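Local coordinates for protein dihydrofolate reductase (PDB 3IA4) that probably reduces 7,8-dihydrofolate to tetrahydrofolate with NADPH, a key step of folate metabolism, and is held here with NADPH and the inhibitor methotrexate, at residues 4-9 with 30-35; 73-78 with 84-89; 93-96 with 100-103; 104-109 with 126-131. One frame throughout, in Å; residues are numbered along the deposited sequence.

Interaction 1 (4-9 with 30-35); sequences SMIAAL and QLFKRA. With MTX (methotrexate), chain F.
I6 CG1 and F32 CG both stand anti to the backbone N (chi1 177° and 165°), which sends the isoleucine chain outward from strand 2-9 and swings the phenyl ring of F32 in toward it. The two side chains cross at about a right angle. I6 CD1 reaches F32 CD1 at 4.1 Å, approaching the ring obliquely, and packs more closely against A35, whose CB lies 3.6 Å from I6 CD1. The extended isoleucine chain carries CD1 as far as A35, where a bare methyl leaves room for it.

Methotrexate fills the cleft beside this apolar contact. N5 of its pteridine lies over one face of the F32 ring, with F32 CD1 3.4 Å from MTX C4, while I6 CG1 meets MTX N3 at 3.5 Å. The backbone of I6 adds the polar grip: MTX NA4 donates to I6 O at 2.9 Å with an N-H...O angle of 159°, so one residue offers an apolar surface through its side chain and an acceptor through its carbonyl. At the other end of the inhibitor K33, bent at chi4, brings NZ to 3.2 Å from MTX O2, a carboxylate oxygen; the attraction between opposite charges probably strengthens this hydrogen bond. R58 and E28 also bond the inhibitor.

Strand 2-9 lies between strands 92-97 and 111-117 in the sheet, and helix 26-36 packs across it; I96 from strand 92-97 touches both I6 and F32, while L31 rests on T115 of strand 111-117.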
# COMPACT_ATOMS: atom_id res chain seq x y z
N SER A 4 -0.13 8.90 -4.02
CA SER A 4 -1.22 7.98 -3.65
C SER A 4 -0.75 6.93 -2.68
O SER A 4 0.41 6.56 -2.74
CB SER A 4 -1.75 7.28 -4.92
OG SER A 4 -2.31 8.24 -5.80
N MET A 5 -1.63 6.41 -1.80
CA MET A 5 -1.26 5.29 -0.97
C MET A 5 -2.29 4.20 -1.25
O MET A 5 -3.47 4.51 -1.51
CB MET A 5 -1.32 5.66 0.55
CG MET A 5 -0.56 6.97 0.78
SD MET A 5 0.06 7.21 2.48
CE MET A 5 -1.38 6.87 3.47
N ILE A 6 -1.86 2.97 -1.22
CA ILE A 6 -2.74 1.82 -1.55
C ILE A 6 -2.58 0.84 -0.40
O ILE A 6 -1.46 0.53 -0.00
CB ILE A 6 -2.44 1.16 -2.92
CG1 ILE A 6 -3.38 -0.03 -3.09
CG2 ILE A 6 -0.96 0.72 -2.99
CD1 ILE A 6 -3.46 -0.59 -4.59
N ALA A 7 -3.71 0.36 0.13
CA ALA A 7 -3.67 -0.60 1.25
C ALA A 7 -4.93 -1.42 1.28
O ALA A 7 -5.97 -0.96 0.79
CB ALA A 7 -3.62 0.22 2.60
N ALA A 8 -4.85 -2.61 1.90
CA ALA A 8 -6.05 -3.42 2.11
C ALA A 8 -6.30 -3.49 3.65
O ALA A 8 -5.42 -3.89 4.41
CB ALA A 8 -5.83 -4.84 1.59
N LEU A 9 -7.48 -3.05 4.05
CA LEU A 9 -7.84 -2.94 5.50
C LEU A 9 -8.92 -3.93 5.87
O LEU A 9 -10.01 -3.89 5.29
CB LEU A 9 -8.41 -1.58 5.84
CG LEU A 9 -7.46 -0.34 5.98
CD1 LEU A 9 -6.55 -0.18 4.73
CD2 LEU A 9 -8.37 0.91 6.24
N GLN A 30 -4.37 -9.40 -7.10
CA GLN A 30 -4.62 -9.03 -8.49
C GLN A 30 -5.15 -7.60 -8.56
O GLN A 30 -4.83 -6.86 -9.49
CB GLN A 30 -5.60 -9.98 -9.18
CG GLN A 30 -5.04 -11.39 -9.29
CD GLN A 30 -3.68 -11.44 -9.98
OE1 GLN A 30 -3.50 -10.86 -11.05
NE2 GLN A 30 -2.72 -12.12 -9.35
N LEU A 31 -5.97 -7.20 -7.59
CA LEU A 31 -6.39 -5.81 -7.53
C LEU A 31 -5.19 -4.91 -7.30
O LEU A 31 -5.06 -3.85 -7.91
CB LEU A 31 -7.42 -5.65 -6.38
CG LEU A 31 -8.09 -4.30 -6.14
CD1 LEU A 31 -9.33 -4.46 -5.24
CD2 LEU A 31 -7.06 -3.31 -5.52
N PHE A 32 -4.32 -5.31 -6.37
CA PHE A 32 -3.13 -4.51 -6.08
C PHE A 32 -2.27 -4.38 -7.36
O PHE A 32 -1.73 -3.31 -7.73
CB PHE A 32 -2.35 -5.19 -4.94
CG PHE A 32 -0.95 -4.70 -4.77
CD1 PHE A 32 -0.69 -3.53 -4.03
CD2 PHE A 32 0.12 -5.37 -5.34
CE1 PHE A 32 0.58 -3.08 -3.86
CE2 PHE A 32 1.40 -4.89 -5.22
CZ PHE A 32 1.66 -3.77 -4.44
N LYS A 33 -2.09 -5.50 -8.02
CA LYS A 33 -1.29 -5.47 -9.25
C LYS A 33 -1.88 -4.54 -10.32
O LYS A 33 -1.14 -3.72 -10.90
CB LYS A 33 -1.16 -6.89 -9.80
CG LYS A 33 -0.19 -6.93 -10.99
CD LYS A 33 -0.35 -8.32 -11.65
CE LYS A 33 0.55 -8.45 -12.87
NZ LYS A 33 1.80 -9.22 -12.54
N ARG A 34 -3.18 -4.64 -10.59
CA ARG A 34 -3.78 -3.76 -11.57
C ARG A 34 -3.56 -2.28 -11.20
O ARG A 34 -3.39 -1.40 -12.09
CB ARG A 34 -5.29 -3.98 -11.69
CG ARG A 34 -5.76 -5.36 -12.09
CD ARG A 34 -7.28 -5.29 -12.39
NE ARG A 34 -8.14 -5.31 -11.19
CZ ARG A 34 -8.47 -6.43 -10.54
NH1 ARG A 34 -7.97 -7.59 -10.95
NH2 ARG A 34 -9.26 -6.41 -9.48
N ALA A 35 -3.58 -1.99 -9.90
CA ALA A 35 -3.56 -0.61 -9.50
C ALA A 35 -2.16 0.00 -9.47
O ALA A 35 -2.00 1.24 -9.50
CB ALA A 35 -4.25 -0.42 -8.07
N1 MTX F . -3.20 -4.99 -1.21
C2 MTX F . -3.49 -3.68 -1.31
NA2 MTX F . -4.74 -3.35 -1.68
N3 MTX F . -2.54 -2.72 -1.06
C4 MTX F . -1.27 -3.07 -0.72
NA4 MTX F . -0.41 -2.12 -0.45
C4A MTX F . -0.95 -4.39 -0.65
N5 MTX F . 0.34 -4.76 -0.34
C6 MTX F . 0.65 -6.09 -0.26
C7 MTX F . -0.29 -7.10 -0.51
N8 MTX F . -1.59 -6.72 -0.84
C8A MTX F . -1.90 -5.37 -0.90
C9 MTX F . 2.08 -6.44 0.11
N10 MTX F . 2.41 -7.85 -0.09
CM MTX F . 2.70 -8.65 1.12
C11 MTX F . 2.65 -9.55 -3.93
C12 MTX F . 2.87 -10.34 -2.81
C13 MTX F . 2.80 -9.79 -1.54
C14 MTX F . 2.49 -8.44 -1.40
C15 MTX F . 2.25 -7.68 -2.54
C16 MTX F . 2.40 -8.18 -3.81
C MTX F . 2.65 -10.09 -5.30
O MTX F . 3.37 -11.24 -5.62
N MTX F . 1.88 -9.45 -6.17
CA MTX F . 1.86 -9.73 -7.58
CT MTX F . 2.05 -8.44 -8.35
O1 MTX F . 1.66 -7.35 -7.83
O2 MTX F . 2.57 -8.48 -9.49
CB MTX F . 0.52 -10.33 -8.03
CG MTX F . 0.24 -11.67 -7.35
CD MTX F . 1.19 -12.80 -7.77
OE1 MTX F . 1.05 -13.97 -7.31
OE2 MTX F . 2.12 -12.60 -8.58

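Interaction 2 (73-78 with 84-89); sequences GVTVVA and VVAAGD. With NDP (NADPH dihydro-nicotinamide-adenine-dinucleotide phosphate), chain E.
T75 and V77 of strand 75-77 meet A86 of helix 80-87 through a single methyl, the CB that is the whole alanine side chain. The side chain of T75 can be followed outward from CB, which points to the helix and stands 5.3 Å from A86 CB. There it branches. With chi1 at -62°, OG1 turns back beside the backbone N and stays 5.8 Å from A86 CB, whereas the tip CG2, anti to that N, comes to 4.4 Å from A86 CB. Two residues on, V77 CG1 reaches the same A86 CB at 4.5 Å; beyond the two segments V77 also touches I61 and L63 of strand 60-63.

Beta-branched threonine and valine suit an extended strand, and alanine suits a helix running close to one, yet the spacing here is loose and no hydrogen bond joins the segments. G88 is the first residue to leave helical angles, with a positive phi of 69° that glycine adopts easily.

At the far end of the strand segment, A78 O comes within 3.3 Å of NDP C2A, at the adenine. Strand 75-77, helix 80-87 and the parallel strand 92-97 form a beta-alpha-beta crossover of the dihydrofolate reductase fold, beside its NADPH site.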
# COMPACT_ATOMS: atom_id res chain seq x y z
N GLY A 73 17.76 -5.46 -7.31
CA GLY A 73 16.57 -5.13 -8.07
C GLY A 73 15.62 -4.09 -7.46
O GLY A 73 14.47 -3.90 -7.95
N VAL A 74 16.05 -3.47 -6.38
CA VAL A 74 15.31 -2.35 -5.79
C VAL A 74 16.26 -1.17 -5.54
O VAL A 74 17.47 -1.33 -5.38
CB VAL A 74 14.64 -2.73 -4.48
CG1 VAL A 74 13.82 -4.02 -4.63
CG2 VAL A 74 15.68 -2.84 -3.35
N THR A 75 15.67 0.02 -5.49
CA THR A 75 16.41 1.20 -5.16
C THR A 75 16.16 1.53 -3.70
O THR A 75 15.02 1.79 -3.33
CB THR A 75 15.90 2.36 -6.04
OG1 THR A 75 16.17 1.99 -7.41
CG2 THR A 75 16.57 3.70 -5.64
N VAL A 76 17.23 1.51 -2.88
CA VAL A 76 17.08 1.82 -1.45
C VAL A 76 17.39 3.27 -1.23
O VAL A 76 18.42 3.79 -1.70
CB VAL A 76 18.03 0.95 -0.58
CG1 VAL A 76 18.02 1.40 0.88
CG2 VAL A 76 17.56 -0.54 -0.72
N VAL A 77 16.50 3.95 -0.50
CA VAL A 77 16.70 5.38 -0.19
C VAL A 77 16.59 5.58 1.30
O VAL A 77 15.87 4.82 1.99
CB VAL A 77 15.70 6.27 -0.89
CG1 VAL A 77 15.93 6.26 -2.45
CG2 VAL A 77 14.28 5.79 -0.57
N ALA A 78 17.26 6.61 1.84
CA ALA A 78 17.32 6.73 3.28
C ALA A 78 16.37 7.78 3.85
O ALA A 78 16.31 7.97 5.08
CB ALA A 78 18.79 7.05 3.73
N VAL A 84 11.02 10.39 -3.24
CA VAL A 84 10.35 11.26 -4.20
C VAL A 84 11.25 11.64 -5.40
O VAL A 84 10.79 11.63 -6.54
CB VAL A 84 9.81 12.51 -3.52
CG1 VAL A 84 9.29 13.52 -4.56
CG2 VAL A 84 8.66 12.11 -2.57
N VAL A 85 12.53 11.92 -5.12
CA VAL A 85 13.52 12.14 -6.18
C VAL A 85 13.71 10.92 -7.12
O VAL A 85 13.77 11.07 -8.34
CB VAL A 85 14.90 12.60 -5.62
CG1 VAL A 85 15.89 12.71 -6.73
CG2 VAL A 85 14.74 13.93 -4.89
N ALA A 86 13.77 9.72 -6.55
CA ALA A 86 13.92 8.48 -7.34
C ALA A 86 12.71 8.24 -8.26
O ALA A 86 12.82 7.75 -9.42
CB ALA A 86 14.10 7.31 -6.40
N ALA A 87 11.53 8.54 -7.74
CA ALA A 87 10.25 8.45 -8.47
C ALA A 87 10.16 9.36 -9.73
O ALA A 87 9.37 9.12 -10.65
CB ALA A 87 9.08 8.74 -7.52
N GLY A 88 10.91 10.45 -9.72
CA GLY A 88 11.03 11.27 -10.91
C GLY A 88 9.73 12.03 -11.27
O GLY A 88 8.85 12.19 -10.42
N ASP A 89 9.58 12.47 -12.51
CA ASP A 89 8.42 13.31 -12.82
C ASP A 89 7.22 12.52 -13.27
O ASP A 89 6.63 12.88 -14.26
CB ASP A 89 8.75 14.29 -13.97
CG ASP A 89 9.38 15.57 -13.48
OD1 ASP A 89 8.64 16.39 -12.83
OD2 ASP A 89 10.59 15.76 -13.76
PA NDP E . 7.26 -0.84 7.10
O1A NDP E . 6.62 0.52 7.10
O2A NDP E . 7.04 -1.81 5.97
O5B NDP E . 8.87 -0.76 7.33
C5B NDP E . 9.38 0.10 8.37
C4B NDP E . 10.89 0.15 8.17
O4B NDP E . 11.13 1.08 7.10
C3B NDP E . 11.59 0.85 9.36
O3B NDP E . 11.82 -0.09 10.41
C2B NDP E . 12.84 1.43 8.74
O2B NDP E . 13.74 0.41 8.31
C1B NDP E . 12.24 1.95 7.45
N9A NDP E . 11.79 3.35 7.52
C8A NDP E . 10.59 3.77 7.95
N7A NDP E . 10.46 5.10 7.79
C5A NDP E . 11.61 5.55 7.22
C6A NDP E . 12.15 6.83 6.73
N6A NDP E . 11.46 8.01 6.85
N1A NDP E . 13.40 6.77 6.17
C2A NDP E . 14.13 5.67 6.00
N3A NDP E . 13.69 4.48 6.42
C4A NDP E . 12.46 4.38 7.02
O3 NDP E . 6.93 -1.62 8.48
PN NDP E . 5.63 -1.89 9.40
O1N NDP E . 5.09 -0.58 9.85
O2N NDP E . 6.01 -2.91 10.41
O5D NDP E . 4.56 -2.44 8.37
C5D NDP E . 4.69 -3.78 7.92
C4D NDP E . 3.37 -4.52 8.13
O4D NDP E . 2.35 -4.00 7.21
C3D NDP E . 3.44 -6.03 7.86
O3D NDP E . 2.58 -6.71 8.79
C2D NDP E . 2.84 -6.18 6.46
O2D NDP E . 2.27 -7.49 6.20
C1D NDP E . 1.77 -5.13 6.51
N1N NDP E . 1.35 -4.60 5.23
C2N NDP E . 0.04 -4.63 4.94
C3N NDP E . -0.42 -4.04 3.79
C7N NDP E . -1.89 -4.11 3.51
O7N NDP E . -2.32 -3.47 2.57
N7N NDP E . -2.74 -4.76 4.31
C4N NDP E . 0.45 -3.35 2.76
C5N NDP E . 1.82 -3.33 3.25
C6N NDP E . 2.22 -3.98 4.40
P2B NDP E . 15.28 0.39 8.83
O1X NDP E . 15.90 -0.57 7.91
O2X NDP E . 15.70 1.82 8.77
O3X NDP E . 15.20 -0.01 10.28

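Interaction 3 (93-96 with 100-103); sequences LMII and TIYN. With NDP (NADPH dihydro-nicotinamide-adenine-dinucleotide phosphate), chain E.
I95 packs on I101 and Y102 where strand 92-97 turns into helix 99-105, the strand-to-helix connection of the dihydrofolate reductase fold that receives the NADPH pyrophosphate.

The apolar part centres on one methyl. I95 CG2, anti to the backbone N, meets I101 CG2 at 3.5 Å, the two side chains crossing at about a right angle; the same methyl lies 4.0 Å from Y102 CD1. Branched isoleucines fill this buried corner from both sides, while I101 CD1 continues to the adenine, 3.6 Å from NDP N7A.

The polar contacts involve the tyrosine and the start of the helix. I95 O sits at the edge of the Y102 ring, near its plane, and the phenol oxygen is hydrogen-bonded to I6 O in strand 2-9. A phenylalanine in place of Y102 would probably leave the I6 carbonyl without this hydroxyl partner. At the start of the helix T100 is bound to the nicotinamide-side phosphate by its backbone N, 3.1 Å from NDP O1N with an N-H...O angle of 152°; the helix dipole would probably favour that negative charge.

Beside the nicotinamide, Y102 OH lies 3.4 Å from NDP C4N, while I96 O is 3.2 Å from NDP C5N.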
# COMPACT_ATOMS: atom_id res chain seq x y z
N LEU A 93 2.82 8.39 -7.91
CA LEU A 93 3.70 7.58 -7.08
C LEU A 93 2.76 6.75 -6.18
O LEU A 93 1.76 7.31 -5.70
CB LEU A 93 4.52 8.58 -6.26
CG LEU A 93 5.42 8.31 -5.10
CD1 LEU A 93 4.59 7.66 -3.99
CD2 LEU A 93 6.48 7.43 -5.64
N MET A 94 3.02 5.45 -5.96
CA MET A 94 2.14 4.63 -5.09
C MET A 94 2.88 4.20 -3.83
O MET A 94 3.85 3.46 -3.93
CB MET A 94 1.64 3.34 -5.79
CG MET A 94 0.96 3.53 -7.13
SD MET A 94 -0.70 4.27 -6.98
CE MET A 94 -1.58 2.89 -6.27
N ILE A 95 2.43 4.67 -2.65
CA ILE A 95 2.98 4.19 -1.37
C ILE A 95 2.25 2.91 -0.99
O ILE A 95 1.00 2.91 -0.91
CB ILE A 95 2.76 5.26 -0.30
CG1 ILE A 95 3.54 6.59 -0.64
CG2 ILE A 95 3.09 4.70 1.08
CD1 ILE A 95 5.02 6.54 -0.37
N ILE A 96 2.99 1.82 -0.82
CA ILE A 96 2.33 0.50 -0.72
C ILE A 96 2.46 -0.08 0.67
O ILE A 96 2.13 -1.25 0.90
CB ILE A 96 2.82 -0.54 -1.74
CG1 ILE A 96 4.31 -0.93 -1.54
CG2 ILE A 96 2.62 0.03 -3.16
CD1 ILE A 96 4.62 -2.28 -2.10
N THR A 100 4.32 2.31 9.11
CA THR A 100 5.10 3.50 9.43
C THR A 100 5.14 4.45 8.23
O THR A 100 5.10 5.69 8.39
CB THR A 100 6.55 3.24 9.88
OG1 THR A 100 6.64 2.08 10.69
CG2 THR A 100 6.96 4.38 10.71
N ILE A 101 5.16 3.90 7.02
CA ILE A 101 5.21 4.74 5.84
C ILE A 101 3.90 5.43 5.58
O ILE A 101 3.81 6.62 5.24
CB ILE A 101 5.60 3.92 4.61
CG1 ILE A 101 6.94 3.18 4.89
CG2 ILE A 101 5.71 4.87 3.46
CD1 ILE A 101 8.08 4.03 5.38
N TYR A 102 2.84 4.67 5.74
CA TYR A 102 1.49 5.27 5.65
C TYR A 102 1.31 6.45 6.66
O TYR A 102 0.73 7.48 6.33
CB TYR A 102 0.37 4.25 5.96
CG TYR A 102 0.21 3.12 4.95
CD1 TYR A 102 0.26 3.33 3.60
CD2 TYR A 102 -0.01 1.84 5.44
CE1 TYR A 102 0.07 2.30 2.71
CE2 TYR A 102 -0.21 0.75 4.56
CZ TYR A 102 -0.19 1.01 3.21
OH TYR A 102 -0.36 -0.10 2.42
N ASN A 103 1.78 6.25 7.88
CA ASN A 103 1.72 7.29 8.94
C ASN A 103 2.47 8.52 8.48
O ASN A 103 2.01 9.65 8.62
CB ASN A 103 2.40 6.79 10.24
CG ASN A 103 1.53 5.81 11.04
OD1 ASN A 103 0.35 5.61 10.74
ND2 ASN A 103 2.12 5.20 12.06
PA NDP E . 7.26 -0.84 7.10
O1A NDP E . 6.62 0.52 7.10
O2A NDP E . 7.04 -1.81 5.97
O5B NDP E . 8.87 -0.76 7.33
C5B NDP E . 9.38 0.10 8.37
C4B NDP E . 10.89 0.15 8.17
O4B NDP E . 11.13 1.08 7.10
C3B NDP E . 11.59 0.85 9.36
O3B NDP E . 11.82 -0.09 10.41
C2B NDP E . 12.84 1.43 8.74
O2B NDP E . 13.74 0.41 8.31
C1B NDP E . 12.24 1.95 7.45
N9A NDP E . 11.79 3.35 7.52
C8A NDP E . 10.59 3.77 7.95
N7A NDP E . 10.46 5.10 7.79
C5A NDP E . 11.61 5.55 7.22
C6A NDP E . 12.15 6.83 6.73
N6A NDP E . 11.46 8.01 6.85
N1A NDP E . 13.40 6.77 6.17
C2A NDP E . 14.13 5.67 6.00
N3A NDP E . 13.69 4.48 6.42
C4A NDP E . 12.46 4.38 7.02
O3 NDP E . 6.93 -1.62 8.48
PN NDP E . 5.63 -1.89 9.40
O1N NDP E . 5.09 -0.58 9.85
O2N NDP E . 6.01 -2.91 10.41
O5D NDP E . 4.56 -2.44 8.37
C5D NDP E . 4.69 -3.78 7.92
C4D NDP E . 3.37 -4.52 8.13
O4D NDP E . 2.35 -4.00 7.21
C3D NDP E . 3.44 -6.03 7.86
O3D NDP E . 2.58 -6.71 8.79
C2D NDP E . 2.84 -6.18 6.46
O2D NDP E . 2.27 -7.49 6.20
C1D NDP E . 1.77 -5.13 6.51
N1N NDP E . 1.35 -4.60 5.23
C2N NDP E . 0.04 -4.63 4.94
C3N NDP E . -0.42 -4.04 3.79
C7N NDP E . -1.89 -4.11 3.51
O7N NDP E . -2.32 -3.47 2.57
N7N NDP E . -2.74 -4.76 4.31
C4N NDP E . 0.45 -3.35 2.76
C5N NDP E . 1.82 -3.33 3.25
C6N NDP E . 2.22 -3.98 4.40
P2B NDP E . 15.28 0.39 8.83
O1X NDP E . 15.90 -0.57 7.91
O2X NDP E . 15.70 1.82 8.77
O3X NDP E . 15.20 -0.01 10.28

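Interaction 4 (104-109 with 126-131); sequences QCLAAA and WFPDYE. With NDP (NADPH dihydro-nicotinamide-adenine-dinucleotide phosphate), chain E.
L106 supplies the close-packed part of this contact, its two methyls resting on P128 and Y130. CD2 lies 3.9 Å from P128 CB and 4.0 Å from Y130 CA, while CD1 meets Y130 CB, also at 4.0 Å. With CG anti to the backbone N (chi1 -179°), the leucine reaches straight across to the loop, sliding past the proline ring in the opposite direction. A branched tip suits a place where two different surfaces must be covered at once, and the rigid ring of P128 offers a fixed wall for it.

The other side is looser. D129 turns away from L106 and brings only its carbonyl oxygen near, at 4.3 Å from L106 CD2; E131 is exposed, and both acids have a long, weak ion pair to R13. No hydrogen bond crosses between the segments.

Q104 takes no part in the packing but holds the cofactor. Its chain, extended beyond CG, carries the amide to the N6A/N7A edge of the adenine, accepting from NDP N6A at OE1 (2.9 Å) and donating from NE2 to NDP N7A (3.0 Å, N-H...N angle 174°); NE2 is also bonded to T100 O, which helps to position the amide. A leucine in its place would probably leave both adenine nitrogens without these partners.

D129 is the centre of an inverse gamma turn in the loop that follows strand 125-126, while the paired amide bonds read the Hoogsteen edge of adenine, marking the adenine end of the NADPH site.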
# COMPACT_ATOMS: atom_id res chain seq x y z
N GLN A 104 3.68 8.31 7.94
CA GLN A 104 4.47 9.49 7.58
C GLN A 104 3.97 10.23 6.33
O GLN A 104 4.25 11.42 6.22
CB GLN A 104 5.90 9.11 7.35
CG GLN A 104 6.56 8.55 8.61
CD GLN A 104 7.91 7.94 8.27
OE1 GLN A 104 8.89 8.64 8.12
NE2 GLN A 104 7.96 6.64 8.22
N CYS A 105 3.24 9.54 5.43
CA CYS A 105 2.86 10.10 4.13
C CYS A 105 1.40 10.49 4.04
O CYS A 105 1.01 11.13 3.11
CB CYS A 105 3.18 9.12 2.96
SG CYS A 105 4.95 8.80 2.85
N LEU A 106 0.57 10.15 5.03
CA LEU A 106 -0.86 10.48 4.96
C LEU A 106 -1.18 11.95 4.75
O LEU A 106 -2.03 12.30 3.89
CB LEU A 106 -1.62 9.93 6.21
CG LEU A 106 -3.13 10.23 6.17
CD1 LEU A 106 -3.90 9.45 5.07
CD2 LEU A 106 -3.73 9.97 7.53
N ALA A 107 -0.49 12.83 5.46
CA ALA A 107 -0.83 14.23 5.38
C ALA A 107 -0.54 14.77 3.98
O ALA A 107 -1.15 15.77 3.54
CB ALA A 107 -0.09 15.03 6.47
N ALA A 108 0.30 14.05 3.25
CA ALA A 108 0.72 14.48 1.92
C ALA A 108 -0.03 13.78 0.79
O ALA A 108 0.22 14.09 -0.41
CB ALA A 108 2.20 14.22 1.79
N ALA A 109 -0.90 12.82 1.13
CA ALA A 109 -1.48 11.97 0.11
C ALA A 109 -2.59 12.70 -0.60
O ALA A 109 -3.46 13.36 -0.00
CB ALA A 109 -2.00 10.66 0.71
N TRP A 126 -1.72 -1.23 11.94
CA TRP A 126 -3.00 -0.66 11.54
C TRP A 126 -2.76 0.46 10.56
O TRP A 126 -1.78 1.22 10.67
CB TRP A 126 -3.73 -0.03 12.78
CG TRP A 126 -4.20 -1.08 13.71
CD1 TRP A 126 -5.46 -1.58 13.78
CD2 TRP A 126 -3.44 -1.74 14.73
NE1 TRP A 126 -5.52 -2.59 14.73
CE2 TRP A 126 -4.29 -2.70 15.34
CE3 TRP A 126 -2.09 -1.65 15.17
CZ2 TRP A 126 -3.85 -3.58 16.35
CZ3 TRP A 126 -1.65 -2.54 16.19
CH2 TRP A 126 -2.54 -3.49 16.76
N PHE A 127 -3.67 0.62 9.63
CA PHE A 127 -3.65 1.84 8.73
C PHE A 127 -3.90 3.10 9.57
O PHE A 127 -4.60 3.07 10.60
CB PHE A 127 -4.80 1.69 7.68
CG PHE A 127 -4.62 2.59 6.49
CD1 PHE A 127 -5.41 3.74 6.32
CD2 PHE A 127 -3.61 2.29 5.57
CE1 PHE A 127 -5.19 4.61 5.19
CE2 PHE A 127 -3.39 3.12 4.47
CZ PHE A 127 -4.14 4.30 4.29
N PRO A 128 -3.39 4.26 9.15
CA PRO A 128 -3.66 5.47 9.91
C PRO A 128 -5.16 5.88 9.91
O PRO A 128 -5.94 5.41 9.11
CB PRO A 128 -2.88 6.55 9.10
CG PRO A 128 -2.15 5.89 8.05
CD PRO A 128 -2.36 4.44 8.09
N ASP A 129 -5.57 6.74 10.85
CA ASP A 129 -6.96 7.20 10.90
C ASP A 129 -7.21 8.29 9.81
O ASP A 129 -7.18 9.51 10.04
CB ASP A 129 -7.20 7.81 12.31
CG ASP A 129 -8.59 8.29 12.49
OD1 ASP A 129 -9.44 7.83 11.71
OD2 ASP A 129 -8.84 9.19 13.35
N TYR A 130 -7.34 7.83 8.57
CA TYR A 130 -7.52 8.75 7.46
C TYR A 130 -8.81 9.55 7.59
O TYR A 130 -8.96 10.64 7.01
CB TYR A 130 -7.47 7.97 6.12
CG TYR A 130 -8.61 7.00 5.93
CD1 TYR A 130 -8.56 5.69 6.51
CD2 TYR A 130 -9.75 7.36 5.22
CE1 TYR A 130 -9.60 4.79 6.36
CE2 TYR A 130 -10.82 6.44 5.06
CZ TYR A 130 -10.72 5.18 5.62
OH TYR A 130 -11.77 4.33 5.47
N GLU A 131 -9.73 9.04 8.41
CA GLU A 131 -11.03 9.70 8.51
C GLU A 131 -10.91 11.00 9.30
O GLU A 131 -11.85 11.77 9.35
CB GLU A 131 -12.06 8.74 9.14
CG GLU A 131 -12.04 7.32 8.52
CD GLU A 131 -11.17 6.21 9.33
OE1 GLU A 131 -9.91 6.36 9.63
OE2 GLU A 131 -11.78 5.11 9.62
PA NDP E . 7.26 -0.84 7.10
O1A NDP E . 6.62 0.52 7.10
O2A NDP E . 7.04 -1.81 5.97
O5B NDP E . 8.87 -0.76 7.33
C5B NDP E . 9.38 0.10 8.37
C4B NDP E . 10.89 0.15 8.17
O4B NDP E . 11.13 1.08 7.10
C3B NDP E . 11.59 0.85 9.36
O3B NDP E . 11.82 -0.09 10.41
C2B NDP E . 12.84 1.43 8.74
O2B NDP E . 13.74 0.41 8.31
C1B NDP E . 12.24 1.95 7.45
N9A NDP E . 11.79 3.35 7.52
C8A NDP E . 10.59 3.77 7.95
N7A NDP E . 10.46 5.10 7.79
C5A NDP E . 11.61 5.55 7.22
C6A NDP E . 12.15 6.83 6.73
N6A NDP E . 11.46 8.01 6.85
N1A NDP E . 13.40 6.77 6.17
C2A NDP E . 14.13 5.67 6.00
N3A NDP E . 13.69 4.48 6.42
C4A NDP E . 12.46 4.38 7.02
O3 NDP E . 6.93 -1.62 8.48
PN NDP E . 5.63 -1.89 9.40
O1N NDP E . 5.09 -0.58 9.85
O2N NDP E . 6.01 -2.91 10.41
O5D NDP E . 4.56 -2.44 8.37
C5D NDP E . 4.69 -3.78 7.92
C4D NDP E . 3.37 -4.52 8.13
O4D NDP E . 2.35 -4.00 7.21
C3D NDP E . 3.44 -6.03 7.86
O3D NDP E . 2.58 -6.71 8.79
C2D NDP E . 2.84 -6.18 6.46
O2D NDP E . 2.27 -7.49 6.20
C1D NDP E . 1.77 -5.13 6.51
N1N NDP E . 1.35 -4.60 5.23
C2N NDP E . 0.04 -4.63 4.94
C3N NDP E . -0.42 -4.04 3.79
C7N NDP E . -1.89 -4.11 3.51
O7N NDP E . -2.32 -3.47 2.57
N7N NDP E . -2.74 -4.76 4.31
C4N NDP E . 0.45 -3.35 2.76
C5N NDP E . 1.82 -3.33 3.25
C6N NDP E . 2.22 -3.98 4.40
P2B NDP E . 15.28 0.39 8.83
O1X NDP E . 15.90 -0.57 7.91
O2X NDP E . 15.70 1.82 8.77
O3X NDP E . 15.20 -0.01 10.28

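The four contacts come in series along the chain, and interactions 1 to 3 each reach the central mixed sheet. Strands 2-9 and 92-97 are neighbours there, so interactions 1 and 3, with centres about 11 Å apart, meet directly through the backbone bond between S4 and I95. Interactions 3 and 4 share helix 99-105, their centres about 8 Å apart, F127 and P128 packing on Y102. Interaction 2 stands at the sheet's outer strand, its centre about 19 Å from that of interaction 1, yet touches interaction 3 where A87 meets L93. Together they line the extended cofactor from adenine to nicotinamide, with methotrexate beside the nicotinamide at interaction 1, where NADPH and folate would meet for hydride transfer.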